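Local coordinates for VP5 (Halorubrum pleomorphic virus 2, PDB 6QGI), which is the envelope protein of a haloarchaeal pleomorphic virus and probably acts as its membrane fusion protein, at residues G326-T338 and Q438-N450. Sequence-based numbering, arbitrary orientation.
Sequences GPLESGKTYDPST and QLQGSFTIDKLTN
I445 pushes its CD1 into a hollow framed by L328 CB, the carbonyl oxygen of E329 and the ring of Y334, lying 3.7 Å from Y334 CE2. L328 CD2 sits over the centre of one face of that ring, and Y334 OH accepts a hydrogen bond from E329 N (2.8 Å), which ties the tyrosine to the start of the 329–332 turn, with E329 O at the ring's edge. Next along, Y334 CB is the bump and the F443 ring the floor: CB stands 4.1 Å from the ring centroid, over its face, in a CH-pi contact. F443 gets there with CG between its backbone N and carbonyl carbon (chi1 65°), while P336 CG meets its edge. The P336 ring itself wedges into the bend at 439–442, among the carbonyl oxygens of L439, Q440 and G441. At the other end L448 CD1 packs on S330 CB at 3.6 Å. T333 and T444 lie on the other sheet face from Y334 and F443, their OG1 atoms hydrogen-bonded at 2.9 Å. Backbone bonds run from Y334 N to F443 O (174°), F443 N to Y334 O, I445 N to K332 O and G331 N to I445 O. F318 of strand 312–320 touches the side chains of L328, L439 and I445. The arrangement is a short antiparallel pairing, T333–T444 non-hydrogen-bonded and Y334–F443 hydrogen-bonded, joining a two-residue strand after a type II turn to strand 443–450.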
loop_
_atom_site.group_PDB
_atom_site.type_symbol
_atom_site.label_atom_id
_atom_site.label_comp_id
_atom_site.label_asym_id
_atom_site.label_seq_id
_atom_site.Cartn_x
_atom_site.Cartn_y
_atom_site.Cartn_z
ATOM N N GLY A 326 -14.620 -8.462 11.026
ATOM C CA GLY A 326 -15.827 -7.705 11.298
ATOM C C GLY A 326 -16.942 -8.565 11.865
ATOM O O GLY A 326 -16.787 -9.781 12.013
ATOM N N PRO A 327 -18.096 -7.958 12.194
ATOM C CA PRO A 327 -18.411 -6.533 12.039
ATOM C C PRO A 327 -17.832 -5.665 13.151
ATOM O O PRO A 327 -17.985 -5.972 14.331
ATOM C CB PRO A 327 -19.945 -6.515 12.056
ATOM C CG PRO A 327 -20.326 -7.676 12.916
ATOM C CD PRO A 327 -19.244 -8.715 12.726
ATOM N N LEU A 328 -17.143 -4.594 12.755
ATOM C CA LEU A 328 -16.569 -3.599 13.655
ATOM C C LEU A 328 -17.714 -2.884 14.360
ATOM O O LEU A 328 -18.754 -2.648 13.741
ATOM C CB LEU A 328 -15.674 -2.623 12.873
ATOM C CG LEU A 328 -14.599 -3.258 11.985
ATOM C CD1 LEU A 328 -13.790 -2.215 11.284
ATOM C CD2 LEU A 328 -13.682 -4.177 12.785
ATOM N N GLU A 329 -17.561 -2.614 15.660
ATOM C CA GLU A 329 -18.620 -2.035 16.484
ATOM C C GLU A 329 -18.223 -0.695 17.115
ATOM O O GLU A 329 -17.047 -0.470 17.417
ATOM C CB GLU A 329 -19.025 -3.033 17.590
ATOM C CG GLU A 329 -19.503 -4.380 17.055
ATOM C CD GLU A 329 -19.438 -5.593 17.969
ATOM O OE1 GLU A 329 -18.892 -5.490 19.092
ATOM O OE2 GLU A 329 -19.926 -6.663 17.541
ATOM N N SER A 330 -19.225 0.179 17.334
ATOM C CA SER A 330 -19.070 1.506 17.939
ATOM C C SER A 330 -18.676 1.385 19.414
ATOM O O SER A 330 -19.231 0.552 20.136
ATOM C CB SER A 330 -20.364 2.304 17.803
ATOM O OG SER A 330 -20.177 3.672 18.123
ATOM N N GLY A 331 -17.696 2.187 19.825
ATOM C CA GLY A 331 -17.164 2.231 21.186
ATOM C C GLY A 331 -16.077 1.216 21.494
ATOM O O GLY A 331 -15.494 1.244 22.583
ATOM N N LYS A 332 -15.795 0.315 20.537
ATOM C CA LYS A 332 -14.834 -0.770 20.694
ATOM C C LYS A 332 -13.449 -0.429 20.143
ATOM O O LYS A 332 -13.311 0.343 19.189
ATOM C CB LYS A 332 -15.359 -2.056 20.024
ATOM C CG LYS A 332 -16.658 -2.607 20.615
ATOM C CD LYS A 332 -16.489 -3.146 22.036
ATOM C CE LYS A 332 -17.784 -3.678 22.604
ATOM N NZ LYS A 332 -17.643 -4.077 24.030
ATOM N N THR A 333 -12.423 -1.011 20.773
ATOM C CA THR A 333 -11.026 -0.852 20.391
ATOM C C THR A 333 -10.599 -2.084 19.593
ATOM O O THR A 333 -10.834 -3.213 20.034
ATOM C CB THR A 333 -10.157 -0.641 21.628
ATOM O OG1 THR A 333 -10.549 0.555 22.311
ATOM C CG2 THR A 333 -8.694 -0.602 21.288
ATOM N N TYR A 334 -9.948 -1.866 18.441
ATOM C CA TYR A 334 -9.526 -2.945 17.564
ATOM C C TYR A 334 -8.047 -2.913 17.308
ATOM O O TYR A 334 -7.465 -1.842 17.123
ATOM C CB TYR A 334 -10.294 -2.886 16.241
ATOM C CG TYR A 334 -11.753 -3.236 16.411
ATOM C CD1 TYR A 334 -12.165 -4.565 16.503
ATOM C CD2 TYR A 334 -12.720 -2.243 16.529
ATOM C CE1 TYR A 334 -13.504 -4.894 16.693
ATOM C CE2 TYR A 334 -14.064 -2.562 16.714
ATOM C CZ TYR A 334 -14.449 -3.889 16.798
ATOM O OH TYR A 334 -15.761 -4.221 17.001
ATOM N N ASP A 335 -7.444 -4.102 17.336
ATOM C CA ASP A 335 -6.034 -4.302 17.078
ATOM C C ASP A 335 -5.929 -4.974 15.723
ATOM O O ASP A 335 -6.296 -6.149 15.582
ATOM C CB ASP A 335 -5.353 -5.107 18.197
ATOM C CG ASP A 335 -3.832 -5.148 18.115
ATOM O OD1 ASP A 335 -3.256 -4.403 17.286
ATOM O OD2 ASP A 335 -3.218 -5.931 18.872
ATOM N N PRO A 336 -5.490 -4.232 14.688
ATOM C CA PRO A 336 -5.441 -4.829 13.343
ATOM C C PRO A 336 -4.435 -5.968 13.214
ATOM O O PRO A 336 -4.577 -6.805 12.330
ATOM C CB PRO A 336 -5.090 -3.672 12.418
ATOM C CG PRO A 336 -4.780 -2.538 13.280
ATOM C CD PRO A 336 -5.033 -2.830 14.700
ATOM N N SER A 337 -3.448 -6.023 14.120
ATOM C CA SER A 337 -2.410 -7.047 14.142
ATOM C C SER A 337 -2.966 -8.427 14.530
ATOM O O SER A 337 -2.312 -9.435 14.247
ATOM C CB SER A 337 -1.294 -6.651 15.097
ATOM O OG SER A 337 -1.747 -6.488 16.430
ATOM N N THR A 338 -4.161 -8.478 15.174
ATOM C CA THR A 338 -4.822 -9.725 15.575
ATOM C C THR A 338 -5.814 -10.165 14.497
ATOM O O THR A 338 -6.370 -11.267 14.576
ATOM C CB THR A 338 -5.528 -9.564 16.929
ATOM O OG1 THR A 338 -6.577 -8.602 16.791
ATOM C CG2 THR A 338 -4.575 -9.176 18.059
ATOM N N GLN A 438 -3.957 1.878 5.232
ATOM C CA GLN A 438 -4.073 0.556 5.845
ATOM C C GLN A 438 -3.777 0.722 7.326
ATOM O O GLN A 438 -2.681 1.152 7.675
ATOM C CB GLN A 438 -3.146 -0.477 5.183
ATOM C CG GLN A 438 -3.316 -1.875 5.775
ATOM C CD GLN A 438 -2.404 -2.910 5.176
ATOM O OE1 GLN A 438 -2.352 -3.090 3.967
ATOM N NE2 GLN A 438 -1.683 -3.631 6.020
ATOM N N LEU A 439 -4.750 0.401 8.192
ATOM C CA LEU A 439 -4.596 0.532 9.640
ATOM C C LEU A 439 -3.734 -0.595 10.184
ATOM O O LEU A 439 -4.074 -1.764 10.015
ATOM C CB LEU A 439 -5.968 0.559 10.337
ATOM C CG LEU A 439 -6.951 1.621 9.833
ATOM C CD1 LEU A 439 -8.330 1.409 10.399
ATOM C CD2 LEU A 439 -6.474 3.028 10.167
ATOM N N GLN A 440 -2.594 -0.238 10.796
ATOM C CA GLN A 440 -1.623 -1.175 11.367
ATOM C C GLN A 440 -1.724 -1.164 12.883
ATOM O O GLN A 440 -1.759 -2.230 13.517
ATOM C CB GLN A 440 -0.186 -0.805 10.939
ATOM C CG GLN A 440 -0.021 -0.290 9.511
ATOM C CD GLN A 440 -0.057 -1.372 8.460
ATOM O OE1 GLN A 440 -0.184 -2.571 8.744
ATOM N NE2 GLN A 440 0.061 -0.959 7.207
ATOM N N GLY A 441 -1.779 0.045 13.443
ATOM C CA GLY A 441 -1.878 0.273 14.875
ATOM C C GLY A 441 -3.306 0.277 15.371
ATOM O O GLY A 441 -4.242 0.477 14.589
ATOM N N SER A 442 -3.463 0.080 16.693
ATOM C CA SER A 442 -4.742 0.043 17.382
ATOM C C SER A 442 -5.500 1.366 17.259
ATOM O O SER A 442 -4.900 2.439 17.142
ATOM C CB SER A 442 -4.550 -0.322 18.843
ATOM O OG SER A 442 -4.175 -1.680 19.000
ATOM N N PHE A 443 -6.830 1.257 17.239
ATOM C CA PHE A 443 -7.763 2.363 17.067
ATOM C C PHE A 443 -9.100 2.045 17.734
ATOM O O PHE A 443 -9.480 0.875 17.842
ATOM C CB PHE A 443 -7.975 2.653 15.558
ATOM C CG PHE A 443 -8.644 1.536 14.788
ATOM C CD1 PHE A 443 -7.897 0.485 14.260
ATOM C CD2 PHE A 443 -10.023 1.518 14.612
ATOM C CE1 PHE A 443 -8.523 -0.569 13.579
ATOM C CE2 PHE A 443 -10.645 0.468 13.931
ATOM C CZ PHE A 443 -9.890 -0.563 13.410
ATOM N N THR A 444 -9.832 3.092 18.125
ATOM C CA THR A 444 -11.139 2.955 18.761
ATOM C C THR A 444 -12.186 3.698 17.932
ATOM O O THR A 444 -11.971 4.853 17.567
ATOM C CB THR A 444 -11.082 3.468 20.217
ATOM O OG1 THR A 444 -9.915 2.951 20.866
ATOM C CG2 THR A 444 -12.333 3.113 21.018
ATOM N N ILE A 445 -13.316 3.040 17.646
ATOM C CA ILE A 445 -14.422 3.656 16.916
ATOM C C ILE A 445 -15.198 4.492 17.937
ATOM O O ILE A 445 -15.878 3.928 18.781
ATOM C CB ILE A 445 -15.299 2.595 16.186
ATOM C CG1 ILE A 445 -14.462 1.788 15.164
ATOM C CG2 ILE A 445 -16.492 3.259 15.509
ATOM C CD1 ILE A 445 -15.042 0.470 14.742
ATOM N N ASP A 446 -15.037 5.823 17.914
ATOM C CA ASP A 446 -15.728 6.710 18.855
ATOM C C ASP A 446 -17.205 6.845 18.509
ATOM O O ASP A 446 -18.023 7.067 19.406
ATOM C CB ASP A 446 -15.078 8.100 18.884
ATOM C CG ASP A 446 -13.696 8.171 19.512
ATOM O OD1 ASP A 446 -13.281 7.182 20.166
ATOM O OD2 ASP A 446 -13.040 9.222 19.368
ATOM N N LYS A 447 -17.541 6.719 17.205
ATOM C CA LYS A 447 -18.900 6.835 16.675
ATOM C C LYS A 447 -19.029 6.160 15.303
ATOM O O LYS A 447 -18.065 6.113 14.540
ATOM C CB LYS A 447 -19.279 8.325 16.553
ATOM C CG LYS A 447 -20.771 8.622 16.666
ATOM C CD LYS A 447 -21.228 9.722 15.700
ATOM C CE LYS A 447 -20.890 11.133 16.127
ATOM N NZ LYS A 447 -21.197 12.114 15.051
ATOM N N LEU A 448 -20.240 5.656 15.003
ATOM C CA LEU A 448 -20.665 5.059 13.734
ATOM C C LEU A 448 -21.935 5.770 13.280
ATOM O O LEU A 448 -22.861 5.905 14.081
ATOM C CB LEU A 448 -20.923 3.541 13.865
ATOM C CG LEU A 448 -19.738 2.620 14.094
ATOM C CD1 LEU A 448 -20.200 1.227 14.379
ATOM C CD2 LEU A 448 -18.880 2.540 12.876
ATOM N N THR A 449 -21.979 6.245 12.024
ATOM C CA THR A 449 -23.138 6.964 11.486
ATOM C C THR A 449 -23.500 6.467 10.093
ATOM O O THR A 449 -22.642 6.441 9.209
ATOM C CB THR A 449 -22.867 8.490 11.448
ATOM O OG1 THR A 449 -22.595 8.962 12.765
ATOM C CG2 THR A 449 -24.028 9.288 10.853
ATOM N N ASN A 450 -24.788 6.123 9.889
ATOM C CA ASN A 450 -25.294 5.740 8.576
ATOM C C ASN A 450 -25.453 7.037 7.782
ATOM O O ASN A 450 -26.225 7.900 8.186
ATOM C CB ASN A 450 -26.600 4.953 8.694
ATOM C CG ASN A 450 -27.065 4.337 7.397
ATOM O OD1 ASN A 450 -27.468 5.028 6.453
ATOM N ND2 ASN A 450 -27.033 3.014 7.328
#